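Local coordinates for glycoside hydrolase family 16 protein (Bacteroides ovatus, PDB 7KR6) that probably hydrolyses beta-glucans as an endo-acting glucanase and binds a glucose-based active-site label in its glycan cleft, at residues K39-F44 with I266-I271; N43-K48 with A70-G75; D160-V165 with S190-N195; Y196-L201 with S211-K216. The protein carries 1 engineered substitution. One frame throughout, in Å; residues are numbered along the deposited sequence.

Contact 1: K39-F44 with I266-I271; sequences KDDFNF and IDWVKI
Asp40 and Val269 form an antiparallel hydrogen-bonded pair. Asp40 N gives to Val269 O at 2.9 Å, and Val269 N returns a bond to Asp40 O at 3.1 Å. Next to it, Lys39 and Lys270 make a non-hydrogen-bonded pair. Their side chains run side by side in the same direction, with Lys39 CG 4.1 Å from Lys270 CB. Past Asp40 the strand ends, and the ring of Phe42 packs on the partner strand. Phe42 CE2 lies 3.8 Å from Ile266 CG2 and also touches Val269 CG1. The backbone of Asp267 and Trp268 meets the ring edge. With CG anti to the carbonyl carbon (chi1 -70°), the Phe42 ring turns toward strand 261-271. An Asx turn sets this bend: Phe42 N gives to Asp40 OD1 at 2.8 Å. Asp40 CG lies 3.8 Å above one face of the Phe42 ring, offset toward its rim. The other carboxylate oxygen, Asp40 OD2, accepts from Trp50 NE1, and the Trp50 ring meets that of Phe42. Strand 261-271 also pairs with strand 112-117, through Ser115 and Glu113. The contact thus ties the first strand of the modelled chain, 38-40, to the last, within the beta-sandwich (jelly roll) fold of family 16.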
loop_
_atom_site.group_PDB
_atom_site.type_symbol
_atom_site.label_atom_id
_atom_site.label_comp_id
_atom_site.label_asym_id
_atom_site.label_seq_id
_atom_site.Cartn_x
_atom_site.Cartn_y
_atom_site.Cartn_z
ATOM N N LYS A 39 18.941 -5.480 -25.936
ATOM C CA LYS A 39 19.731 -4.594 -25.053
ATOM C C LYS A 39 19.698 -3.214 -25.651
ATOM O O LYS A 39 19.784 -3.094 -26.889
ATOM C CB LYS A 39 21.160 -5.100 -24.863
ATOM C CG LYS A 39 22.008 -4.273 -23.909
ATOM C CD LYS A 39 23.288 -4.959 -23.490
ATOM C CE LYS A 39 24.322 -4.979 -24.594
ATOM N NZ LYS A 39 25.550 -5.709 -24.186
ATOM N N ASP A 40 19.511 -2.213 -24.806
ATOM C CA ASP A 40 19.748 -0.800 -25.146
ATOM C C ASP A 40 20.826 -0.297 -24.200
ATOM O O ASP A 40 20.580 -0.201 -23.020
ATOM C CB ASP A 40 18.487 0.038 -25.103
ATOM C CG ASP A 40 18.592 1.329 -25.885
ATOM O OD1 ASP A 40 19.752 1.844 -26.077
ATOM O OD2 ASP A 40 17.537 1.827 -26.306
ATOM N N ASP A 41 21.989 0.022 -24.746
ATOM C CA ASP A 41 23.130 0.603 -23.987
ATOM C C ASP A 41 22.981 2.125 -23.920
ATOM O O ASP A 41 23.843 2.740 -23.324
ATOM C CB ASP A 41 24.481 0.264 -24.619
ATOM C CG ASP A 41 24.979 -1.119 -24.254
ATOM O OD1 ASP A 41 24.940 -1.456 -23.093
ATOM O OD2 ASP A 41 25.344 -1.878 -25.173
ATOM N N PHE A 42 21.987 2.733 -24.570
ATOM C CA PHE A 42 21.737 4.185 -24.557
ATOM C C PHE A 42 22.969 4.957 -25.046
ATOM O O PHE A 42 23.313 5.972 -24.465
ATOM C CB PHE A 42 21.285 4.594 -23.143
ATOM C CG PHE A 42 19.906 4.068 -22.847
ATOM C CD1 PHE A 42 18.795 4.499 -23.567
ATOM C CD2 PHE A 42 19.698 3.186 -21.810
ATOM C CE1 PHE A 42 17.530 3.971 -23.329
ATOM C CE2 PHE A 42 18.430 2.674 -21.571
ATOM C CZ PHE A 42 17.348 3.074 -22.316
ATOM N N ASN A 43 23.551 4.533 -26.173
ATOM C CA ASN A 43 24.564 5.365 -26.864
ATOM C C ASN A 43 23.854 6.474 -27.633
ATOM O O ASN A 43 24.503 7.446 -28.033
ATOM C CB ASN A 43 25.412 4.506 -27.777
ATOM C CG ASN A 43 26.306 3.576 -27.001
ATOM O OD1 ASN A 43 26.866 3.955 -25.982
ATOM N ND2 ASN A 43 26.430 2.356 -27.457
ATOM N N PHE A 44 22.559 6.304 -27.883
ATOM C CA PHE A 44 21.672 7.289 -28.522
ATOM C C PHE A 44 20.241 6.944 -28.131
ATOM O O PHE A 44 20.005 5.849 -27.593
ATOM C CB PHE A 44 21.841 7.292 -30.056
ATOM C CG PHE A 44 21.372 6.058 -30.763
ATOM C CD1 PHE A 44 22.129 4.917 -30.694
ATOM C CD2 PHE A 44 20.189 6.051 -31.491
ATOM C CE1 PHE A 44 21.732 3.749 -31.327
ATOM C CE2 PHE A 44 19.759 4.867 -32.069
ATOM C CZ PHE A 44 20.543 3.732 -32.004
ATOM N N ILE A 266 19.866 6.015 -16.576
ATOM C CA ILE A 266 19.731 4.576 -16.938
ATOM C C ILE A 266 20.881 4.248 -17.907
ATOM O O ILE A 266 20.916 4.810 -19.011
ATOM C CB ILE A 266 18.349 4.214 -17.508
ATOM C CG1 ILE A 266 17.190 4.606 -16.583
ATOM C CG2 ILE A 266 18.279 2.735 -17.779
ATOM C CD1 ILE A 266 16.717 6.038 -16.683
ATOM N N ASP A 267 21.796 3.418 -17.447
ATOM C CA ASP A 267 23.023 3.092 -18.239
ATOM C C ASP A 267 22.634 2.107 -19.328
ATOM O O ASP A 267 23.201 2.191 -20.451
ATOM C CB ASP A 267 24.089 2.460 -17.367
ATOM C CG ASP A 267 25.462 2.350 -18.013
ATOM O OD1 ASP A 267 25.601 2.865 -19.143
ATOM O OD2 ASP A 267 26.352 1.780 -17.376
ATOM N N TRP A 268 21.716 1.211 -19.029
ATOM C CA TRP A 268 21.339 0.125 -19.970
ATOM C C TRP A 268 20.095 -0.567 -19.448
ATOM O O TRP A 268 19.775 -0.493 -18.252
ATOM C CB TRP A 268 22.482 -0.884 -20.216
ATOM C CG TRP A 268 23.119 -1.496 -19.010
ATOM C CD1 TRP A 268 24.343 -1.165 -18.485
ATOM C CD2 TRP A 268 22.620 -2.562 -18.192
ATOM N NE1 TRP A 268 24.626 -1.958 -17.417
ATOM C CE2 TRP A 268 23.607 -2.844 -17.232
ATOM C CE3 TRP A 268 21.457 -3.338 -18.201
ATOM C CZ2 TRP A 268 23.458 -3.814 -16.247
ATOM C CZ3 TRP A 268 21.300 -4.298 -17.226
ATOM C CH2 TRP A 268 22.280 -4.526 -16.261
ATOM N N VAL A 269 19.373 -1.172 -20.370
ATOM C CA VAL A 269 18.256 -2.093 -20.057
ATOM C C VAL A 269 18.419 -3.283 -20.987
ATOM O O VAL A 269 18.839 -3.104 -22.148
ATOM C CB VAL A 269 16.887 -1.393 -20.140
ATOM C CG1 VAL A 269 16.623 -0.704 -21.464
ATOM C CG2 VAL A 269 15.742 -2.345 -19.771
ATOM N N LYS A 270 18.159 -4.460 -20.472
ATOM C CA LYS A 270 18.251 -5.674 -21.318
ATOM C C LYS A 270 17.152 -6.666 -20.969
ATOM O O LYS A 270 16.732 -6.776 -19.809
ATOM C CB LYS A 270 19.666 -6.245 -21.257
ATOM C CG LYS A 270 20.084 -6.855 -19.947
ATOM C CD LYS A 270 21.512 -7.349 -19.976
ATOM C CE LYS A 270 21.966 -7.907 -18.646
ATOM N NZ LYS A 270 23.439 -7.827 -18.514
ATOM N N ILE A 271 16.762 -7.438 -21.982
ATOM C CA ILE A 271 15.803 -8.551 -21.829
ATOM C C ILE A 271 16.571 -9.819 -22.181
ATOM O O ILE A 271 17.168 -9.864 -23.286
ATOM C CB ILE A 271 14.565 -8.360 -22.721
ATOM C CG1 ILE A 271 13.975 -6.953 -22.576
ATOM C CG2 ILE A 271 13.547 -9.440 -22.403
ATOM C CD1 ILE A 271 12.848 -6.618 -23.523
HETATM O O HOH W 1 25.692 0.385 -21.508
#

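Contact 2: N43-K48 with A70-G75; sequences NFFDEK and AHVSVG
The backbones of Asn43-Phe45 and Val72-Val74 run in nearly opposite directions, 153° apart, with Phe44 CA 5.8 Å from Val74 CA, and no hydrogen bond joins the two segments. Val74 carries most of the contact. Both of its methyl groups press on the backbone of the loop. Val74 CG2 lies 3.6 Å from Phe45 N and also meets Phe44 C. Val74 CG1 reaches back along the chain, 3.8 Å from Asn43 C. CG1 is anti to the backbone N of Val74 (chi1 169°) and CG2 is anti to the carbonyl carbon, which spreads the two methyls over consecutive peptides. Val74 CG2 also sits near the plane of the Phe45 ring, at its edge, and touches Phe45 CB at 3.9 Å.

Strand 72-77 pairs with strand 80-90 in the beta-sandwich of this family 16 enzyme. The start of loop 43-48, which connects strands 38-40 and 51-52, runs alongside the strand, over the side chains of Val72 and Val74. The aromatic ring of Phe45 extends along the strand toward Val72. Phe45 CE1 is 4.1 Å from Val72 CG1, and the two side chains cross at about a right angle. Ile99 of strand 93-107 touches both Phe45 and Val72. Lys52 makes a cation-pi contact with the Phe45 ring and bonds to Val72 O through NZ, which links the two segments by a second route. Beyond Phe45 the loop turns away. There Lys48 N gives to Asp46 OD1 at 2.9 Å, an Asx turn in which the donor meets the oxygen from above the carboxylate plane, 40° out of it.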
loop_
_atom_site.group_PDB
_atom_site.type_symbol
_atom_site.label_atom_id
_atom_site.label_comp_id
_atom_site.label_asym_id
_atom_site.label_seq_id
_atom_site.Cartn_x
_atom_site.Cartn_y
_atom_site.Cartn_z
ATOM N N ASN A 43 23.551 4.533 -26.173
ATOM C CA ASN A 43 24.564 5.365 -26.864
ATOM C C ASN A 43 23.854 6.474 -27.633
ATOM O O ASN A 43 24.503 7.446 -28.033
ATOM C CB ASN A 43 25.412 4.506 -27.777
ATOM C CG ASN A 43 26.306 3.576 -27.001
ATOM O OD1 ASN A 43 26.866 3.955 -25.982
ATOM N ND2 ASN A 43 26.430 2.356 -27.457
ATOM N N PHE A 44 22.559 6.304 -27.883
ATOM C CA PHE A 44 21.672 7.289 -28.522
ATOM C C PHE A 44 20.241 6.944 -28.131
ATOM O O PHE A 44 20.005 5.849 -27.593
ATOM C CB PHE A 44 21.841 7.292 -30.056
ATOM C CG PHE A 44 21.372 6.058 -30.763
ATOM C CD1 PHE A 44 22.129 4.917 -30.694
ATOM C CD2 PHE A 44 20.189 6.051 -31.491
ATOM C CE1 PHE A 44 21.732 3.749 -31.327
ATOM C CE2 PHE A 44 19.759 4.867 -32.069
ATOM C CZ PHE A 44 20.543 3.732 -32.004
ATOM N N PHE A 45 19.355 7.893 -28.368
ATOM C CA PHE A 45 17.900 7.750 -28.131
ATOM C C PHE A 45 17.302 7.119 -29.385
ATOM O O PHE A 45 17.143 7.791 -30.434
ATOM C CB PHE A 45 17.233 9.067 -27.808
ATOM C CG PHE A 45 15.815 8.865 -27.354
ATOM C CD1 PHE A 45 15.572 8.416 -26.065
ATOM C CD2 PHE A 45 14.747 9.034 -28.216
ATOM C CE1 PHE A 45 14.276 8.213 -25.638
ATOM C CE2 PHE A 45 13.455 8.795 -27.788
ATOM C CZ PHE A 45 13.230 8.390 -26.492
ATOM N N ASP A 46 16.922 5.857 -29.262
ATOM C CA ASP A 46 16.416 5.039 -30.395
ATOM C C ASP A 46 14.898 5.136 -30.484
ATOM O O ASP A 46 14.192 4.421 -29.717
ATOM C CB ASP A 46 16.936 3.630 -30.284
ATOM C CG ASP A 46 16.534 2.738 -31.453
ATOM O OD1 ASP A 46 15.782 3.201 -32.339
ATOM O OD2 ASP A 46 17.012 1.627 -31.462
ATOM N N GLU A 47 14.399 5.982 -31.380
ATOM C CA GLU A 47 12.964 6.220 -31.625
ATOM C C GLU A 47 12.286 4.968 -32.192
ATOM O O GLU A 47 11.075 4.954 -32.153
ATOM C CB GLU A 47 12.795 7.460 -32.498
ATOM C CG GLU A 47 13.342 8.692 -31.808
ATOM C CD GLU A 47 13.194 9.996 -32.561
ATOM O OE1 GLU A 47 13.042 9.936 -33.784
ATOM O OE2 GLU A 47 13.244 11.053 -31.908
ATOM N N LYS A 48 13.008 3.926 -32.589
ATOM C CA LYS A 48 12.374 2.652 -33.028
ATOM C C LYS A 48 12.030 1.797 -31.804
ATOM O O LYS A 48 11.332 0.815 -31.945
ATOM C CB LYS A 48 13.285 1.862 -33.959
ATOM C CG LYS A 48 13.655 2.602 -35.245
ATOM C CD LYS A 48 14.316 1.694 -36.259
ATOM C CE LYS A 48 14.418 2.324 -37.637
ATOM N NZ LYS A 48 15.486 3.356 -37.684
ATOM N N ALA A 70 11.962 17.708 -23.840
ATOM C CA ALA A 70 13.239 18.383 -23.527
ATOM C C ALA A 70 13.873 17.794 -22.262
ATOM O O ALA A 70 15.082 18.022 -22.047
ATOM C CB ALA A 70 13.021 19.867 -23.368
ATOM N N HIS A 71 13.089 17.122 -21.410
ATOM C CA HIS A 71 13.623 16.613 -20.130
ATOM C C HIS A 71 13.992 15.140 -20.248
ATOM O O HIS A 71 14.169 14.472 -19.197
ATOM C CB HIS A 71 12.647 16.992 -19.020
ATOM C CG HIS A 71 12.732 18.452 -18.725
ATOM N ND1 HIS A 71 12.043 19.414 -19.482
ATOM C CD2 HIS A 71 13.433 19.138 -17.793
ATOM C CE1 HIS A 71 12.312 20.629 -19.007
ATOM N NE2 HIS A 71 13.161 20.486 -17.983
ATOM N N VAL A 72 14.046 14.621 -21.468
ATOM C CA VAL A 72 14.619 13.292 -21.774
ATOM C C VAL A 72 15.819 13.546 -22.682
ATOM O O VAL A 72 15.647 14.224 -23.735
ATOM C CB VAL A 72 13.593 12.364 -22.442
ATOM C CG1 VAL A 72 14.207 11.000 -22.664
ATOM C CG2 VAL A 72 12.303 12.259 -21.625
ATOM N N SER A 73 16.965 12.969 -22.326
ATOM C CA SER A 73 18.168 13.074 -23.176
ATOM C C SER A 73 19.036 11.833 -23.037
ATOM O O SER A 73 18.863 11.029 -22.075
ATOM C CB SER A 73 18.917 14.354 -22.896
ATOM O OG SER A 73 19.571 14.289 -21.650
ATOM N N VAL A 74 19.949 11.643 -23.992
ATOM C CA VAL A 74 21.028 10.638 -23.886
ATOM C C VAL A 74 22.360 11.391 -23.822
ATOM O O VAL A 74 22.568 12.302 -24.669
ATOM C CB VAL A 74 20.964 9.598 -25.025
ATOM C CG1 VAL A 74 22.216 8.751 -25.048
ATOM C CG2 VAL A 74 19.740 8.703 -24.864
ATOM N N GLY A 75 23.200 11.090 -22.839
ATOM C CA GLY A 75 24.409 11.898 -22.600
ATOM C C GLY A 75 25.452 11.149 -21.833
ATOM O O GLY A 75 25.300 9.956 -21.588
#

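Contact 3: D160-V165 with S190-N195; sequences DSEKQV and SLQDGN
Hydrogen bonds carry the link between Glu162 and Ser190-Leu191. Leu191 N gives to Glu162 O at 2.9 Å. Ser190 OG gives to Glu162 OE1 at 2.7 Å, meeting it on the anti side and 27° out of the carboxylate plane. Ser190 OG also accepts from Gln192 N at 2.9 Å, an ST turn. OG is anti to the backbone N of Ser190 (chi1 170°), which lets it serve both partners. The hydroxyl therefore joins the loop's own turn to the acid across the contact. Glu162 OE2 forms a salt bridge with Lys120, whose NZ also bonds to Gln192 O.

The Gln192 side chain crosses that of Glu162 obliquely, with Gln192 OE1 3.6 Å from Glu162 CG. Gln192 NE2 is hydrogen-bonded to Thr121 OG1. A water gives to Gln192 OE1 at 2.7 Å and also bonds to Ser161 OG, bridging the two segments.

Apolar contact comes from Val165 and Leu191, whose side chains cross at about a right angle. Val165 CG2 and Leu191 CD1 are only 3.5 Å apart, a tight fit. Met150 and Ile212 touch both residues. On another flank, the extended chain of Lys163 passes Ser190, with Lys163 CE 3.9 Å from Ser190 N.

An Asx turn closes the first loop, with Glu162 N bonded to Asp160 OD1. The Asx turn at Asp160 and the ST turn at Ser190 thus meet through Glu162, joining the loop before strand 164-171 to the loop before strand 197-203 in the beta-sandwich of family 16.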
loop_
_atom_site.group_PDB
_atom_site.type_symbol
_atom_site.label_atom_id
_atom_site.label_comp_id
_atom_site.label_asym_id
_atom_site.label_seq_id
_atom_site.Cartn_x
_atom_site.Cartn_y
_atom_site.Cartn_z
ATOM N N ASP A 160 13.798 5.109 5.908
ATOM C CA ASP A 160 15.011 5.691 5.294
ATOM C C ASP A 160 14.707 5.861 3.812
ATOM O O ASP A 160 14.714 4.837 3.085
ATOM C CB ASP A 160 16.207 4.788 5.586
ATOM C CG ASP A 160 17.524 5.260 5.007
ATOM O OD1 ASP A 160 17.527 6.139 4.105
ATOM O OD2 ASP A 160 18.563 4.766 5.489
ATOM N N SER A 161 14.505 7.094 3.375
ATOM C CA SER A 161 14.172 7.405 1.961
ATOM C C SER A 161 15.238 6.901 0.989
ATOM O O SER A 161 14.880 6.677 -0.193
ATOM C CB SER A 161 13.900 8.847 1.773
ATOM O OG SER A 161 15.048 9.628 2.077
ATOM N N GLU A 162 16.494 6.685 1.413
ATOM C CA GLU A 162 17.557 6.248 0.484
ATOM C C GLU A 162 17.514 4.729 0.303
ATOM O O GLU A 162 18.167 4.247 -0.646
ATOM C CB GLU A 162 18.949 6.696 0.942
ATOM C CG GLU A 162 19.092 8.200 0.881
ATOM C CD GLU A 162 20.515 8.688 1.084
ATOM O OE1 GLU A 162 21.461 7.871 0.969
ATOM O OE2 GLU A 162 20.672 9.899 1.278
ATOM N N LYS A 163 16.851 4.008 1.190
ATOM C CA LYS A 163 16.853 2.535 1.196
ATOM C C LYS A 163 15.474 1.956 0.890
ATOM O O LYS A 163 15.426 0.762 0.535
ATOM C CB LYS A 163 17.354 1.980 2.524
ATOM C CG LYS A 163 18.799 2.349 2.810
ATOM C CD LYS A 163 19.388 1.598 3.959
ATOM C CE LYS A 163 20.671 2.234 4.466
ATOM N NZ LYS A 163 21.108 1.520 5.694
ATOM N N GLN A 164 14.399 2.722 1.024
ATOM C CA GLN A 164 13.032 2.151 1.004
ATOM C C GLN A 164 12.542 2.006 -0.435
ATOM O O GLN A 164 12.330 3.031 -1.134
ATOM C CB GLN A 164 12.060 2.983 1.822
ATOM C CG GLN A 164 10.739 2.261 1.906
ATOM C CD GLN A 164 9.714 3.093 2.616
ATOM O OE1 GLN A 164 9.852 3.355 3.811
ATOM N NE2 GLN A 164 8.745 3.541 1.851
ATOM N N VAL A 165 12.309 0.761 -0.829
ATOM C CA VAL A 165 11.838 0.445 -2.185
ATOM C C VAL A 165 10.412 -0.076 -2.092
ATOM O O VAL A 165 10.091 -0.863 -1.190
ATOM C CB VAL A 165 12.736 -0.589 -2.866
ATOM C CG1 VAL A 165 12.183 -0.965 -4.219
ATOM C CG2 VAL A 165 14.155 -0.074 -2.996
ATOM N N SER A 190 22.212 2.332 0.887
ATOM C CA SER A 190 21.604 3.416 0.076
ATOM C C SER A 190 21.641 3.054 -1.418
ATOM O O SER A 190 22.689 2.537 -1.909
ATOM C CB SER A 190 22.294 4.732 0.302
ATOM O OG SER A 190 21.852 5.688 -0.631
ATOM N N LEU A 191 20.512 3.247 -2.110
ATOM C CA LEU A 191 20.393 3.143 -3.583
ATOM C C LEU A 191 20.538 4.516 -4.204
ATOM O O LEU A 191 20.465 4.612 -5.433
ATOM C CB LEU A 191 19.057 2.507 -3.950
ATOM C CG LEU A 191 18.927 1.082 -3.461
ATOM C CD1 LEU A 191 17.482 0.630 -3.678
ATOM C CD2 LEU A 191 19.909 0.146 -4.197
ATOM N N GLN A 192 20.854 5.540 -3.383
ATOM C CA GLN A 192 20.828 6.946 -3.811
ATOM C C GLN A 192 22.194 7.533 -3.425
ATOM O O GLN A 192 22.229 8.576 -2.776
ATOM C CB GLN A 192 19.649 7.707 -3.226
ATOM C CG GLN A 192 18.301 7.132 -3.636
ATOM C CD GLN A 192 17.130 7.764 -2.914
ATOM O OE1 GLN A 192 17.291 8.730 -2.165
ATOM N NE2 GLN A 192 15.951 7.172 -3.052
ATOM N N ASP A 193 23.236 6.813 -3.820
ATOM C CA ASP A 193 24.603 6.896 -3.235
ATOM C C ASP A 193 25.571 7.336 -4.342
ATOM O O ASP A 193 26.764 7.132 -4.159
ATOM C CB ASP A 193 25.049 5.538 -2.696
ATOM C CG ASP A 193 25.110 4.390 -3.709
ATOM O OD1 ASP A 193 24.402 4.479 -4.731
ATOM O OD2 ASP A 193 25.832 3.377 -3.426
ATOM N N GLY A 194 25.073 7.821 -5.477
ATOM C CA GLY A 194 25.935 8.233 -6.606
ATOM C C GLY A 194 26.476 7.061 -7.415
ATOM O O GLY A 194 27.361 7.315 -8.251
ATOM N N ASN A 195 25.957 5.849 -7.215
ATOM C CA ASN A 195 26.362 4.657 -7.996
ATOM C C ASN A 195 25.145 4.064 -8.713
ATOM O O ASN A 195 23.996 4.345 -8.313
ATOM C CB ASN A 195 27.018 3.580 -7.146
ATOM C CG ASN A 195 28.331 4.042 -6.535
ATOM O OD1 ASN A 195 28.570 3.794 -5.363
ATOM N ND2 ASN A 195 29.167 4.712 -7.317
HETATM O O HOH W 2 16.418 10.319 -0.134
#

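Contact 4: Y196-L201 with S211-K216; sequences YHTYSL and SIDNVK
This is an antiparallel hairpin contact in the family 16 beta-sandwich. It pairs strand 197-203 with the end of strand 207-212 and with the type I' turn, Ile212 to Val215, that leads into strand 215-221. Ser200 and Ser211 form the hydrogen-bonded pair, with Ser200 N giving to Ser211 O and Ser211 N to Ser200 O, both at 2.9 Å. Tyr199 and Ile212 are the next, non-hydrogen-bonded pair. Their side chains share the face opposite the two serines, and Tyr199 CE1 lies 3.8 Å from Ile212 CG2. Leu191 packs on Tyr199 as well. On the serine face, Ser200 OG bonds to Glu113 and also takes a bond from a water. That water gives to Thr198 O and accepts from Asn214 N, so it bridges the strand to the turn.

Asp213, already in the turn, continues the hydrogen bonding to the strand. Asp213 N gives to Thr198 O at 2.8 Å. Its side chain reaches back to the strand: CG is anti to the carbonyl carbon (chi1 -71°), and the two oxygens divide their work. Asp213 OD1 accepts from Thr198 N at 2.9 Å. The ring of His197 is held from two sides, since NE2 bonds to Asp193 OD1. At the other nitrogen, His197 ND1 gives to the syn lone pair of Asp213 OD2 at 2.7 Å, with the acceptor 5° out of the ring plane.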
loop_
_atom_site.group_PDB
_atom_site.type_symbol
_atom_site.label_atom_id
_atom_site.label_comp_id
_atom_site.label_asym_id
_atom_site.label_seq_id
_atom_site.Cartn_x
_atom_site.Cartn_y
_atom_site.Cartn_z
ATOM N N TYR A 196 25.425 3.283 -9.740
ATOM C CA TYR A 196 24.393 2.531 -10.495
ATOM C C TYR A 196 24.104 1.254 -9.734
ATOM O O TYR A 196 25.006 0.638 -9.141
ATOM C CB TYR A 196 24.870 2.256 -11.922
ATOM C CG TYR A 196 24.876 3.503 -12.762
ATOM C CD1 TYR A 196 25.904 4.439 -12.675
ATOM C CD2 TYR A 196 23.857 3.767 -13.651
ATOM C CE1 TYR A 196 25.891 5.590 -13.453
ATOM C CE2 TYR A 196 23.782 4.968 -14.357
ATOM C CZ TYR A 196 24.844 5.859 -14.308
ATOM O OH TYR A 196 24.812 7.008 -15.027
ATOM N N HIS A 197 22.836 0.850 -9.737
ATOM C CA HIS A 197 22.367 -0.421 -9.141
ATOM C C HIS A 197 21.501 -1.161 -10.165
ATOM O O HIS A 197 20.905 -0.518 -11.034
ATOM C CB HIS A 197 21.617 -0.172 -7.821
ATOM C CG HIS A 197 22.452 0.527 -6.798
ATOM N ND1 HIS A 197 23.197 -0.162 -5.863
ATOM C CD2 HIS A 197 22.670 1.843 -6.597
ATOM C CE1 HIS A 197 23.849 0.713 -5.118
ATOM N NE2 HIS A 197 23.570 1.955 -5.557
ATOM N N THR A 198 21.502 -2.469 -10.091
ATOM C CA THR A 198 20.805 -3.315 -11.070
ATOM C C THR A 198 19.448 -3.688 -10.469
ATOM O O THR A 198 19.403 -4.260 -9.342
ATOM C CB THR A 198 21.601 -4.568 -11.414
ATOM O OG1 THR A 198 22.807 -4.074 -12.004
ATOM C CG2 THR A 198 20.875 -5.445 -12.407
ATOM N N TYR A 199 18.392 -3.408 -11.207
ATOM C CA TYR A 199 16.999 -3.744 -10.850
ATOM C C TYR A 199 16.586 -4.833 -11.840
ATOM O O TYR A 199 16.657 -4.565 -13.031
ATOM C CB TYR A 199 16.111 -2.487 -10.897
ATOM C CG TYR A 199 16.605 -1.428 -9.940
ATOM C CD1 TYR A 199 16.178 -1.471 -8.640
ATOM C CD2 TYR A 199 17.547 -0.470 -10.294
ATOM C CE1 TYR A 199 16.636 -0.570 -7.703
ATOM C CE2 TYR A 199 18.043 0.433 -9.361
ATOM C CZ TYR A 199 17.566 0.382 -8.065
ATOM O OH TYR A 199 17.993 1.276 -7.114
ATOM N N SER A 200 16.181 -5.991 -11.319
ATOM C CA SER A 200 15.851 -7.186 -12.134
ATOM C C SER A 200 14.431 -7.647 -11.841
ATOM O O SER A 200 14.002 -7.648 -10.681
ATOM C CB SER A 200 16.821 -8.278 -11.847
ATOM O OG SER A 200 18.157 -7.801 -12.014
ATOM N N LEU A 201 13.743 -8.097 -12.881
ATOM C CA LEU A 201 12.446 -8.781 -12.752
ATOM C C LEU A 201 12.543 -10.113 -13.470
ATOM O O LEU A 201 12.800 -10.094 -14.697
ATOM C CB LEU A 201 11.333 -7.954 -13.389
ATOM C CG LEU A 201 9.985 -8.666 -13.434
ATOM C CD1 LEU A 201 9.337 -8.748 -12.068
ATOM C CD2 LEU A 201 9.060 -7.998 -14.394
ATOM N N SER A 211 14.533 -8.429 -7.991
ATOM C CA SER A 211 15.870 -8.406 -7.356
ATOM C C SER A 211 16.501 -7.025 -7.459
ATOM O O SER A 211 16.266 -6.294 -8.448
ATOM C CB SER A 211 16.796 -9.497 -7.922
ATOM O OG SER A 211 16.224 -10.796 -7.822
ATOM N N ILE A 212 17.375 -6.705 -6.496
ATOM C CA ILE A 212 18.119 -5.440 -6.459
ATOM C C ILE A 212 19.565 -5.833 -6.161
ATOM O O ILE A 212 19.804 -6.468 -5.122
ATOM C CB ILE A 212 17.518 -4.431 -5.450
ATOM C CG1 ILE A 212 16.050 -4.143 -5.782
ATOM C CG2 ILE A 212 18.324 -3.159 -5.408
ATOM C CD1 ILE A 212 15.295 -3.456 -4.671
ATOM N N ASP A 213 20.429 -5.509 -7.101
ATOM C CA ASP A 213 21.842 -5.930 -7.086
ATOM C C ASP A 213 21.939 -7.425 -6.813
ATOM O O ASP A 213 22.756 -7.839 -5.956
ATOM C CB ASP A 213 22.602 -5.096 -6.065
ATOM C CG ASP A 213 22.818 -3.648 -6.458
ATOM O OD1 ASP A 213 22.864 -3.377 -7.646
ATOM O OD2 ASP A 213 23.000 -2.818 -5.544
ATOM N N ASN A 214 21.073 -8.201 -7.474
ATOM C CA ASN A 214 21.086 -9.683 -7.510
ATOM C C ASN A 214 20.688 -10.285 -6.164
ATOM O O ASN A 214 20.765 -11.511 -6.004
ATOM C CB ASN A 214 22.432 -10.212 -7.987
ATOM C CG ASN A 214 22.741 -9.766 -9.392
ATOM O OD1 ASN A 214 21.872 -9.787 -10.257
ATOM N ND2 ASN A 214 23.952 -9.287 -9.589
ATOM N N VAL A 215 20.102 -9.501 -5.273
ATOM C CA VAL A 215 19.517 -10.038 -4.031
ATOM C C VAL A 215 17.991 -10.022 -4.206
ATOM O O VAL A 215 17.425 -8.917 -4.415
ATOM C CB VAL A 215 19.983 -9.242 -2.797
ATOM C CG1 VAL A 215 19.368 -9.771 -1.524
ATOM C CG2 VAL A 215 21.507 -9.252 -2.693
ATOM N N LYS A 216 17.355 -11.164 -4.085
ATOM C CA LYS A 216 15.895 -11.264 -4.295
ATOM C C LYS A 216 15.218 -10.428 -3.206
ATOM O O LYS A 216 15.551 -10.539 -1.987
ATOM C CB LYS A 216 15.489 -12.725 -4.392
ATOM C CG LYS A 216 16.074 -13.390 -5.639
ATOM C CD LYS A 216 15.658 -14.801 -5.853
ATOM C CE LYS A 216 16.232 -15.285 -7.167
ATOM N NZ LYS A 216 15.782 -16.660 -7.439
HETATM O O HOH W 3 19.234 -7.306 -9.472
#

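Contact 1 joins the first and last strands of the modelled chain, 38-40 and 261-271, and contacts 3 and 4 are nested in the loop it closes. Contact 2 starts from the same stretch as contact 1, shares Asn43 and Phe44 with it, and has its centre about 11 Å away. Contacts 3 and 4 follow in series. Their centres are about 13 Å apart, and Leu191 packs on His197, Tyr199 and Ile212. Strand 112-117 lies between contacts 1 and 4, pairing with 261-271 and 197-203. Contacts 2 and 3 do not touch, their centres about 25 Å apart. The four contacts lie in one beta-sandwich, which also carries the glycan site.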